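Local coordinates for protein 3-keto-5-aminohexanoate cleavage enzyme (Ralstonia eutropha, PDB 3C6C) that probably cleaves 3-keto-5-aminohexanoate or a related beta-keto acid, using a divalent metal held in a TIM beta/alpha-barrel, at residues E186-G191 / Q212-V217. Residues are numbered along the deposited sequence; the frame is centred on the assembly and turned at random.
Sequences EVFSPG and QMVLGV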
# COMPACT_ATOMS: atom_id res chain seq x y z
N GLU A 186 -7.99 21.84 -4.08
CA GLU A 186 -6.58 21.62 -3.75
C GLU A 186 -6.46 21.05 -2.34
O GLU A 186 -6.89 21.65 -1.35
CB GLU A 186 -5.75 22.90 -3.86
CG GLU A 186 -6.08 23.87 -5.03
CD GLU A 186 -5.79 23.35 -6.42
OE1 GLU A 186 -5.12 22.30 -6.57
OE2 GLU A 186 -6.23 24.04 -7.39
N VAL A 187 -5.86 19.87 -2.29
CA VAL A 187 -5.74 19.07 -1.06
C VAL A 187 -4.30 18.75 -0.65
O VAL A 187 -3.42 18.49 -1.49
CB VAL A 187 -6.60 17.76 -1.17
CG1 VAL A 187 -8.09 18.10 -1.48
CG2 VAL A 187 -5.99 16.76 -2.21
N PHE A 188 -4.07 18.84 0.66
CA PHE A 188 -2.74 18.69 1.26
C PHE A 188 -2.63 17.51 2.19
O PHE A 188 -1.58 17.25 2.79
CB PHE A 188 -2.35 19.97 2.02
CG PHE A 188 -2.19 21.19 1.14
CD1 PHE A 188 -3.31 21.86 0.66
CD2 PHE A 188 -0.94 21.69 0.85
CE1 PHE A 188 -3.16 22.99 -0.11
CE2 PHE A 188 -0.80 22.83 0.07
CZ PHE A 188 -1.91 23.47 -0.40
N SER A 189 -3.75 16.79 2.32
CA SER A 189 -3.89 15.71 3.32
C SER A 189 -5.10 14.84 3.02
O SER A 189 -5.94 15.23 2.25
CB SER A 189 -4.09 16.30 4.71
OG SER A 189 -5.37 16.92 4.79
N PRO A 190 -5.20 13.69 3.67
CA PRO A 190 -6.41 12.86 3.46
C PRO A 190 -7.65 13.55 4.04
O PRO A 190 -8.75 13.46 3.52
CB PRO A 190 -6.07 11.57 4.21
CG PRO A 190 -5.00 11.94 5.14
CD PRO A 190 -4.17 12.95 4.42
N GLY A 191 -7.43 14.24 5.15
CA GLY A 191 -8.49 14.98 5.82
C GLY A 191 -9.12 16.01 4.90
O GLY A 191 -10.33 16.19 4.87
N GLN A 212 -7.10 18.04 -6.77
CA GLN A 212 -5.65 18.03 -7.00
C GLN A 212 -4.85 17.95 -5.72
O GLN A 212 -5.00 18.76 -4.81
CB GLN A 212 -5.19 19.24 -7.79
CG GLN A 212 -3.68 19.33 -7.98
CD GLN A 212 -3.29 20.25 -9.12
OE1 GLN A 212 -2.82 19.79 -10.16
NE2 GLN A 212 -3.50 21.56 -8.94
N MSE A 213 -3.95 16.98 -5.70
CA MSE A 213 -3.01 16.83 -4.59
C MSE A 213 -1.79 17.72 -4.79
O MSE A 213 -1.06 17.59 -5.78
CB MSE A 213 -2.48 15.40 -4.47
CG MSE A 213 -3.49 14.32 -4.53
SE MSE A 213 -2.52 12.64 -4.51
CE MSE A 213 -3.90 11.69 -5.08
N VAL A 214 -1.61 18.62 -3.83
CA VAL A 214 -0.39 19.40 -3.65
C VAL A 214 0.59 18.57 -2.82
O VAL A 214 0.33 18.26 -1.66
CB VAL A 214 -0.67 20.77 -2.95
CG1 VAL A 214 0.63 21.61 -2.89
CG2 VAL A 214 -1.80 21.54 -3.70
N LEU A 215 1.71 18.19 -3.44
CA LEU A 215 2.69 17.32 -2.78
C LEU A 215 4.03 17.99 -2.53
O LEU A 215 4.58 18.65 -3.37
CB LEU A 215 2.90 16.01 -3.57
CG LEU A 215 1.66 15.16 -3.86
CD1 LEU A 215 1.98 14.03 -4.83
CD2 LEU A 215 1.05 14.60 -2.54
N GLY A 216 4.52 17.78 -1.33
CA GLY A 216 5.82 18.27 -0.90
C GLY A 216 5.87 19.67 -0.34
O GLY A 216 6.96 20.23 -0.15
N VAL A 217 4.71 20.25 -0.11
CA VAL A 217 4.65 21.54 0.58
C VAL A 217 4.67 21.26 2.08
O VAL A 217 4.07 20.29 2.56
CB VAL A 217 3.44 22.35 0.16
CG1 VAL A 217 3.26 23.59 1.07
CG2 VAL A 217 3.59 22.75 -1.30
O HOH W 1 -1.68 16.34 -1.06
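V214 packs its CB against one face of the F188 ring at the C-terminal mouth of a TIM barrel, on the parallel strands 182-187 and 210-214, neighbours joined through helix 190-201 in a beta-alpha-beta unit. The branched valine suits the flat ring: its CB sits 3.9 Å from the ring centroid in a CH-pi contact, and its CG1 reaches to 3.5 Å from F188 CE2. V217, returning after the turn at G216, fills the place at the ring edge with CG1; the positive phi of G216 is one that glycine takes easily. On the sheet face of V187 and M213, V187 CG2 lies over the neighbouring strand, 3.4 Å from Q212 O, and also meets CG of the selenomethionine, whose extended chain goes on toward helix 225-232. E186 and Q212 form a buried polar pair. E186 bends at chi2 (-67°), which swings its carboxylate over to the neighbouring strand; there Q212 NE2 donates to the syn side of OE1 at 3.0 Å, with the two planes 35° apart. Between these faces V187 N donates to Q212 O, and V187 O takes V214 N. Beyond the last rung a water continues the pairing, donating to V187 O and to V214 O, each at 2.8 Å.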